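Long-range contacts in SAM dependent methyltransferase (Agrobacterium tumefaciens, PDB 2IGT), which binds S-adenosylmethionine and probably transfers its methyl group to a substrate that remains to be identified: residues 29-35 and 295-301; 43-47 and 57-61; 224-229 and 261-266. All coordinates share one frame; numbering follows the deposited sequence.

Contact 1 of 3, residues 29-35 and 295-301; sequences PAEHVPV and GGVVASG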
loop_
_atom_site.group_PDB
_atom_site.type_symbol
_atom_site.label_atom_id
_atom_site.label_comp_id
_atom_site.label_asym_id
_atom_site.label_seq_id
_atom_site.Cartn_x
_atom_site.Cartn_y
_atom_site.Cartn_z
ATOM N N PRO A 29 34.085 20.043 -19.921
ATOM C CA PRO A 29 34.666 19.052 -20.841
ATOM C C PRO A 29 34.263 19.349 -22.299
ATOM O O PRO A 29 33.294 20.077 -22.543
ATOM C CB PRO A 29 34.017 17.729 -20.408
ATOM C CG PRO A 29 33.422 17.973 -19.049
ATOM C CD PRO A 29 33.183 19.444 -18.909
ATOM N N ALA A 30 34.989 18.763 -23.242
ATOM C CA ALA A 30 34.584 18.763 -24.645
ATOM C C ALA A 30 33.219 18.074 -24.771
ATOM O O ALA A 30 32.779 17.351 -23.867
ATOM C CB ALA A 30 35.634 18.052 -25.500
ATOM N N GLU A 31 32.526 18.306 -25.880
ATOM C CA GLU A 31 31.208 17.708 -26.030
ATOM C C GLU A 31 31.062 17.125 -27.425
ATOM O O GLU A 31 31.645 17.655 -28.395
ATOM C CB GLU A 31 30.130 18.755 -25.742
ATOM C CG GLU A 31 30.329 20.056 -26.515
ATOM C CD GLU A 31 29.176 21.035 -26.329
ATOM O OE1 GLU A 31 28.256 20.742 -25.544
ATOM O OE2 GLU A 31 29.197 22.104 -26.981
ATOM N N HIS A 32 30.352 16.002 -27.505
ATOM C CA HIS A 32 29.851 15.466 -28.774
ATOM C C HIS A 32 28.342 15.344 -28.591
ATOM O O HIS A 32 27.872 14.576 -27.757
ATOM C CB HIS A 32 30.439 14.085 -29.078
ATOM C CG HIS A 32 31.929 14.075 -29.270
ATOM N ND1 HIS A 32 32.709 12.980 -28.964
ATOM C CD2 HIS A 32 32.781 15.022 -29.739
ATOM C CE1 HIS A 32 33.975 13.245 -29.242
ATOM N NE2 HIS A 32 34.048 14.480 -29.711
ATOM N N VAL A 33 27.579 16.113 -29.357
ATOM C CA VAL A 33 26.127 16.194 -29.135
ATOM C C VAL A 33 25.505 16.800 -30.402
ATOM O O VAL A 33 26.082 17.708 -30.974
ATOM C CB VAL A 33 25.815 17.062 -27.837
ATOM C CG1 VAL A 33 26.237 18.551 -28.016
ATOM C CG2 VAL A 33 24.349 16.933 -27.409
ATOM N N PRO A 34 24.372 16.257 -30.889
ATOM C CA PRO A 34 23.686 15.024 -30.475
ATOM C C PRO A 34 24.465 13.823 -30.967
ATOM O O PRO A 34 25.076 13.881 -32.044
ATOM C CB PRO A 34 22.341 15.087 -31.215
ATOM C CG PRO A 34 22.269 16.507 -31.825
ATOM C CD PRO A 34 23.688 16.928 -32.008
ATOM N N VAL A 35 24.508 12.771 -30.162
ATOM C CA VAL A 35 25.000 11.476 -30.634
ATOM C C VAL A 35 23.804 10.501 -30.571
ATOM O O VAL A 35 23.160 10.327 -29.518
ATOM C CB VAL A 35 26.227 10.962 -29.806
ATOM C CG1 VAL A 35 26.616 9.546 -30.233
ATOM C CG2 VAL A 35 27.464 11.889 -29.995
ATOM N N GLY A 295 38.205 17.672 -17.197
ATOM C CA GLY A 295 38.665 17.313 -18.537
ATOM C C GLY A 295 37.765 16.282 -19.219
ATOM O O GLY A 295 36.608 16.091 -18.840
ATOM N N GLY A 296 38.313 15.614 -20.232
ATOM C CA GLY A 296 37.595 14.567 -20.942
ATOM C C GLY A 296 36.486 15.077 -21.854
ATOM O O GLY A 296 36.541 16.197 -22.358
ATOM N N VAL A 297 35.483 14.236 -22.082
ATOM C CA VAL A 297 34.447 14.523 -23.081
ATOM C C VAL A 297 33.100 13.969 -22.627
ATOM O O VAL A 297 33.036 12.895 -22.015
ATOM C CB VAL A 297 34.826 13.963 -24.483
ATOM C CG1 VAL A 297 35.029 12.456 -24.416
ATOM C CG2 VAL A 297 33.782 14.325 -25.565
ATOM N N VAL A 298 32.043 14.727 -22.925
ATOM C CA VAL A 298 30.682 14.317 -22.640
ATOM C C VAL A 298 29.968 14.119 -23.972
ATOM O O VAL A 298 29.880 15.055 -24.804
ATOM C CB VAL A 298 29.923 15.365 -21.742
ATOM C CG1 VAL A 298 28.474 14.915 -21.499
ATOM C CG2 VAL A 298 30.657 15.524 -20.409
ATOM N N ALA A 299 29.489 12.900 -24.200
ATOM C CA ALA A 299 28.705 12.596 -25.389
ATOM C C ALA A 299 27.284 12.327 -24.920
ATOM O O ALA A 299 27.080 11.548 -23.965
ATOM C CB ALA A 299 29.285 11.354 -26.130
ATOM N N SER A 300 26.301 12.950 -25.578
ATOM C CA SER A 300 24.899 12.775 -25.175
ATOM C C SER A 300 23.959 12.701 -26.367
ATOM O O SER A 300 24.291 13.192 -27.449
ATOM C CB SER A 300 24.463 13.938 -24.282
ATOM O OG SER A 300 25.443 14.196 -23.287
ATOM N N GLY A 301 22.767 12.146 -26.149
ATOM C CA GLY A 301 21.778 12.049 -27.230
ATOM C C GLY A 301 20.679 11.075 -26.863
ATOM O O GLY A 301 20.312 10.947 -25.685
#
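Val297 holds CG2 anti to its backbone N, while His32, with chi1 at -63°, sets its ring beside its own backbone N; together these torsions lay the methyl over one face of the imidazole. CG2 of Val297 stands 3.9 Å from the centroid of the His32 ring, 15° off the ring normal, a CH-pi contact displaced toward the ring's rim on the ND1 and CE1 side. Ala30 and Ala299 share this face of the sheet, and CB of Ala299 touches CB of His32.

The backbones form a parallel ladder joining strand 30-39, outermost within the chain in the mixed sheet of the methyltransferase domain, to strand 297-306. Val298 N donates to Ala30 O at 2.9 Å, and His32 N returns a bond to Val298 O, also 2.9 Å. Ser300 N donates to His32 O at 3.1 Å. Past the cis peptide before Pro34, where the chain turns a corner, Val35 N still reaches Ser300 O at 2.8 Å.

At the other end, CB of Pro29 rests 3.4 Å from Gly295 O, and its CG meets CG2 of Val298 at 3.9 Å. Helix 280-290 packs on the Val298 face: its His284 takes Ser300 OG through ND1 and Glu31 OE1 through NE2, bridging the two strands from outside.

Contact 2 of 3, residues 43-47 and 57-61; sequences GDFHL and EQYGD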
loop_
_atom_site.group_PDB
_atom_site.type_symbol
_atom_site.label_atom_id
_atom_site.label_comp_id
_atom_site.label_asym_id
_atom_site.label_seq_id
_atom_site.Cartn_x
_atom_site.Cartn_y
_atom_site.Cartn_z
ATOM N N GLY A 43 20.549 -11.627 -32.035
ATOM C CA GLY A 43 20.272 -12.819 -31.240
ATOM C C GLY A 43 18.846 -12.899 -30.723
ATOM O O GLY A 43 17.899 -13.107 -31.509
ATOM N N ASP A 44 18.688 -12.733 -29.411
ATOM C CA ASP A 44 17.404 -13.017 -28.777
ATOM C C ASP A 44 16.413 -11.849 -28.804
ATOM O O ASP A 44 15.288 -12.008 -28.360
ATOM C CB ASP A 44 17.581 -13.523 -27.339
ATOM C CG ASP A 44 17.853 -15.022 -27.261
ATOM O OD1 ASP A 44 17.834 -15.725 -28.297
ATOM O OD2 ASP A 44 18.099 -15.492 -26.140
ATOM N N PHE A 45 16.808 -10.682 -29.307
ATOM C CA PHE A 45 15.868 -9.568 -29.389
ATOM C C PHE A 45 15.866 -8.885 -30.744
ATOM O O PHE A 45 16.923 -8.550 -31.295
ATOM C CB PHE A 45 16.109 -8.466 -28.330
ATOM C CG PHE A 45 15.264 -7.232 -28.572
ATOM C CD1 PHE A 45 13.875 -7.252 -28.311
ATOM C CD2 PHE A 45 15.836 -6.070 -29.105
ATOM C CE1 PHE A 45 13.071 -6.126 -28.566
ATOM C CE2 PHE A 45 15.056 -4.933 -29.375
ATOM C CZ PHE A 45 13.664 -4.937 -29.096
ATOM N N HIS A 46 14.677 -8.646 -31.273
ATOM C CA HIS A 46 14.538 -7.555 -32.226
ATOM C C HIS A 46 13.121 -7.034 -32.312
ATOM O O HIS A 46 12.158 -7.720 -31.960
ATOM C CB HIS A 46 15.079 -7.908 -33.601
ATOM C CG HIS A 46 14.365 -9.041 -34.237
ATOM N ND1 HIS A 46 14.701 -10.356 -33.993
ATOM C CD2 HIS A 46 13.329 -9.063 -35.107
ATOM C CE1 HIS A 46 13.892 -11.145 -34.688
ATOM N NE2 HIS A 46 13.054 -10.384 -35.376
ATOM N N LEU A 47 13.026 -5.798 -32.771
ATOM C CA LEU A 47 11.751 -5.136 -32.991
ATOM C C LEU A 47 11.310 -5.499 -34.395
ATOM O O LEU A 47 11.967 -5.111 -35.366
ATOM C CB LEU A 47 11.952 -3.628 -32.872
ATOM C CG LEU A 47 10.760 -2.732 -33.250
ATOM C CD1 LEU A 47 9.600 -2.993 -32.292
ATOM C CD2 LEU A 47 11.230 -1.265 -33.165
ATOM N N GLU A 57 7.509 -7.389 -30.882
ATOM C CA GLU A 57 8.922 -7.660 -30.571
ATOM C C GLU A 57 9.143 -9.157 -30.449
ATOM O O GLU A 57 8.229 -9.878 -30.059
ATOM C CB GLU A 57 9.325 -7.012 -29.244
ATOM C CG GLU A 57 9.166 -5.508 -29.195
ATOM C CD GLU A 57 9.112 -5.013 -27.784
ATOM O OE1 GLU A 57 8.049 -5.172 -27.123
ATOM O OE2 GLU A 57 10.139 -4.487 -27.334
ATOM N N GLN A 58 10.350 -9.625 -30.776
ATOM C CA GLN A 58 10.724 -11.015 -30.502
ATOM C C GLN A 58 11.717 -11.016 -29.336
ATOM O O GLN A 58 12.714 -10.310 -29.395
ATOM C CB GLN A 58 11.343 -11.662 -31.761
ATOM C CG GLN A 58 11.531 -13.195 -31.715
ATOM C CD GLN A 58 10.222 -13.976 -31.880
ATOM O OE1 GLN A 58 9.247 -13.482 -32.461
ATOM N NE2 GLN A 58 10.201 -15.206 -31.366
ATOM N N TYR A 59 11.389 -11.737 -28.260
ATOM C CA TYR A 59 12.279 -11.963 -27.113
ATOM C C TYR A 59 12.498 -13.465 -27.036
ATOM O O TYR A 59 11.626 -14.191 -26.541
ATOM C CB TYR A 59 11.651 -11.468 -25.800
ATOM C CG TYR A 59 11.648 -9.958 -25.678
ATOM C CD1 TYR A 59 12.752 -9.297 -25.140
ATOM C CD2 TYR A 59 10.566 -9.194 -26.133
ATOM C CE1 TYR A 59 12.781 -7.903 -25.028
ATOM C CE2 TYR A 59 10.587 -7.786 -26.035
ATOM C CZ TYR A 59 11.704 -7.162 -25.484
ATOM O OH TYR A 59 11.786 -5.805 -25.407
ATOM N N GLY A 60 13.637 -13.939 -27.544
ATOM C CA GLY A 60 13.890 -15.382 -27.605
ATOM C C GLY A 60 12.805 -16.117 -28.374
ATOM O O GLY A 60 12.510 -15.781 -29.524
ATOM N N ASP A 61 12.194 -17.116 -27.741
ATOM C CA ASP A 61 11.127 -17.869 -28.389
ATOM C C ASP A 61 9.736 -17.227 -28.397
ATOM O O ASP A 61 8.851 -17.739 -29.052
ATOM C CB ASP A 61 11.038 -19.273 -27.811
ATOM C CG ASP A 61 12.216 -20.137 -28.218
ATOM O OD1 ASP A 61 12.688 -20.027 -29.383
ATOM O OD2 ASP A 61 12.653 -20.928 -27.357
#
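Phe45 and Tyr59 form a non-hydrogen-bonded antiparallel pair, and their rings meet on the buried face of the hairpin. The two side chains run alongside each other in the same direction, with ring centroids 4.9 Å apart and planes inclined at 42°, an oblique pairing. CD1 of Phe45 lies over one face of the tyrosine ring, 3.5 Å from CE1 of Tyr59 and offset toward the rim. With CG anti to the backbone N (chi1 171°), Phe45 also brings CE1 to 3.6 Å from OE2 of Glu57, which sits at the edge of the phenyl ring, near its plane; the carboxylate itself stands almost perpendicular to that ring. Further along, CG of Glu57 packs against CD1 of Leu47.

On the other face, CB of Gln58 lies over the His46 imidazole as a CH-pi contact, 4.2 Å from its centroid.

Among the polar contacts, His46 and Gln58 exchange two backbone bonds. The one from Gln58 N to His46 O, 2.9 Å long, is nearly straight, while that from His46 N to Gln58 O stretches to 3.2 Å. Gly60 N closes the end of the ladder, donating to Asp44 O at 2.7 Å. Within the second strand, Tyr59 OH donates to Glu57 OE2 from above the carboxylate plane, 2.9 Å away. Arg66 forms a salt bridge with OE1 of the same carboxylate, so both its oxygens are engaged.

This antiparallel hairpin supplies the first two strands of the five-stranded sheet: 54-59 pairs onward with 62-67, while Leu47 is backbone-bonded to Ala308, Asp44 OD2 accepts from Ser115 N, and Phe45 and Leu47 lean on Ile305 of strand 297-306.

Contact 3 of 3, residues 224-229 and 261-266; sequences STYDII and ILSPKA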
loop_
_atom_site.group_PDB
_atom_site.type_symbol
_atom_site.label_atom_id
_atom_site.label_comp_id
_atom_site.label_asym_id
_atom_site.label_seq_id
_atom_site.Cartn_x
_atom_site.Cartn_y
_atom_site.Cartn_z
ATOM N N SER A 224 34.992 5.991 -0.629
ATOM C CA SER A 224 34.985 4.947 -1.649
ATOM C C SER A 224 35.098 5.511 -3.069
ATOM O O SER A 224 34.650 6.630 -3.322
ATOM C CB SER A 224 33.682 4.141 -1.525
ATOM O OG SER A 224 33.664 3.529 -0.235
ATOM N N THR A 225 35.697 4.748 -3.992
ATOM C CA THR A 225 35.740 5.180 -5.396
ATOM C C THR A 225 35.466 4.033 -6.358
ATOM O O THR A 225 35.684 2.876 -6.022
ATOM C CB THR A 225 37.083 5.856 -5.795
ATOM O OG1 THR A 225 38.152 4.929 -5.617
ATOM C CG2 THR A 225 37.373 7.136 -4.950
ATOM N N TYR A 226 34.976 4.379 -7.547
ATOM C CA TYR A 226 34.666 3.427 -8.612
ATOM C C TYR A 226 35.260 3.930 -9.922
ATOM O O TYR A 226 35.392 5.143 -10.148
ATOM C CB TYR A 226 33.139 3.305 -8.785
ATOM C CG TYR A 226 32.441 2.764 -7.556
ATOM C CD1 TYR A 226 32.199 1.407 -7.436
ATOM C CD2 TYR A 226 32.058 3.617 -6.493
ATOM C CE1 TYR A 226 31.550 0.887 -6.329
ATOM C CE2 TYR A 226 31.421 3.101 -5.356
ATOM C CZ TYR A 226 31.160 1.718 -5.302
ATOM O OH TYR A 226 30.534 1.130 -4.215
ATOM N N ASP A 227 35.621 2.990 -10.777
ATOM C CA ASP A 227 36.214 3.304 -12.073
ATOM C C ASP A 227 35.140 3.592 -13.107
ATOM O O ASP A 227 35.360 4.380 -14.044
ATOM C CB ASP A 227 37.089 2.152 -12.526
ATOM C CG ASP A 227 38.200 1.853 -11.527
ATOM O OD1 ASP A 227 39.066 2.726 -11.310
ATOM O OD2 ASP A 227 38.184 0.758 -10.932
ATOM N N ILE A 228 33.995 2.927 -12.964
ATOM C CA ILE A 228 32.856 3.184 -13.851
ATOM C C ILE A 228 31.593 3.285 -13.019
ATOM O O ILE A 228 31.365 2.463 -12.119
ATOM C CB ILE A 228 32.700 2.091 -14.983
ATOM C CG1 ILE A 228 33.958 2.082 -15.886
ATOM C CG2 ILE A 228 31.343 2.288 -15.773
ATOM C CD1 ILE A 228 33.998 0.991 -16.969
ATOM N N ILE A 229 30.776 4.300 -13.310
ATOM C CA ILE A 229 29.493 4.428 -12.647
ATOM C C ILE A 229 28.417 4.510 -13.709
ATOM O O ILE A 229 28.508 5.346 -14.617
ATOM C CB ILE A 229 29.414 5.688 -11.725
ATOM C CG1 ILE A 229 30.437 5.594 -10.591
ATOM C CG2 ILE A 229 27.954 5.849 -11.130
ATOM C CD1 ILE A 229 30.573 6.906 -9.774
ATOM N N ILE A 261 32.793 10.202 -6.079
ATOM C CA ILE A 261 33.162 8.788 -5.906
ATOM C C ILE A 261 33.740 8.128 -7.179
ATOM O O ILE A 261 33.796 6.908 -7.276
ATOM C CB ILE A 261 32.028 7.926 -5.237
ATOM C CG1 ILE A 261 30.715 7.946 -6.056
ATOM C CG2 ILE A 261 31.762 8.431 -3.830
ATOM C CD1 ILE A 261 29.718 6.836 -5.689
ATOM N N LEU A 262 34.154 8.942 -8.155
ATOM C CA LEU A 262 34.967 8.437 -9.274
ATOM C C LEU A 262 36.427 8.336 -8.882
ATOM O O LEU A 262 36.984 9.249 -8.262
ATOM C CB LEU A 262 34.825 9.314 -10.527
ATOM C CG LEU A 262 33.457 9.274 -11.228
ATOM C CD1 LEU A 262 33.378 10.410 -12.260
ATOM C CD2 LEU A 262 33.186 7.900 -11.892
ATOM N N SER A 263 37.056 7.228 -9.253
ATOM C CA SER A 263 38.487 7.073 -9.053
ATOM C C SER A 263 39.301 8.078 -9.892
ATOM O O SER A 263 38.812 8.582 -10.896
ATOM C CB SER A 263 38.918 5.629 -9.369
ATOM O OG SER A 263 38.823 5.372 -10.774
ATOM N N PRO A 264 40.551 8.365 -9.489
ATOM C CA PRO A 264 41.458 9.187 -10.316
ATOM C C PRO A 264 41.629 8.636 -11.726
ATOM O O PRO A 264 41.785 9.420 -12.659
ATOM C CB PRO A 264 42.794 9.124 -9.551
ATOM C CG PRO A 264 42.364 8.968 -8.156
ATOM C CD PRO A 264 41.186 8.000 -8.215
ATOM N N LYS A 265 41.610 7.308 -11.876
ATOM C CA LYS A 265 41.761 6.668 -13.198
ATOM C C LYS A 265 40.415 6.210 -13.763
ATOM O O LYS A 265 40.364 5.236 -14.520
ATOM C CB LYS A 265 42.732 5.471 -13.123
ATOM C CG LYS A 265 44.133 5.828 -12.690
ATOM C CD LYS A 265 45.000 4.568 -12.525
ATOM C CE LYS A 265 46.373 4.891 -11.981
ATOM N NZ LYS A 265 47.303 5.514 -12.995
ATOM N N ALA A 266 39.327 6.906 -13.400
ATOM C CA ALA A 266 37.989 6.532 -13.860
ATOM C C ALA A 266 37.872 6.487 -15.390
ATOM O O ALA A 266 38.470 7.311 -16.101
ATOM C CB ALA A 266 36.904 7.450 -13.265
#
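Ile229 pushes CD1 against the branched end of Leu262, meeting CD2 at 3.5 Å, while on another side the same methyl touches CG1 of Ile261 at 3.9 Å. The Ile229 and Ile261 side chains cross at roughly a right angle. Ile261 in turn runs alongside Tyr226, its CD1 resting 4.1 Å from CD2 of the ring. A chi1 of 59° puts CG1 of Ile261 between its backbone N and carbonyl carbon, from where the chain extends toward both Ile229 and the tyrosine; its CG2 lies against Ser224 O. Helix 212-222 packs on the Tyr226 and Ile261 part of this cluster, through Phe215 and Ile216 respectively, and Tyr226 OH is hydrogen-bonded to Glu219 of that helix.

Two backbone bonds pass through Tyr226. Its N donates to Ile261 O, and its O receives Ser263 N at 2.8 Å. Next to them, Ser263 OG donates to Asp227 OD1 over 2.7 Å, coming from above the carboxylate plane. That buried carboxylate has further partners: Arg153 makes a salt bridge to OD1, and the backbone N of Lys156 bonds to OD2, an environment that would probably favour the ionised form. A type I turn from Ser263 to Ala266, closed by Ala266 N on Ser263 O, carries the chain round to Leu267.

The segments thus meet at the start of one strand and in the connection after helix 247-260, which leads into the adjacent parallel strand 268-273: a beta-alpha-beta unit of the Rossmann-like fold of SAM-dependent methyltransferases.

Overall arrangement
Contacts 1 and 3 both reach the same eight-stranded mixed sheet, with centres 19 Å apart and nearest atoms about 9 Å apart. Contact 1 joins its outermost strand 30-39 to 297-306, whereas contact 3 lies where strands 228-231 and 268-273 begin. Contact 2 sits in the separate five-stranded sheet, its centre 31 Å from that of contact 1 and 35 Å from that of contact 3, across the chain's centre from the latter. Along the chain, 29-35 with 295-301 encloses both others, contact 2 closing before contact 3 opens. The chain's first strand thus pairs with one near its C-terminal end, and the five-stranded sheet starts with the strand that follows it, 45-51.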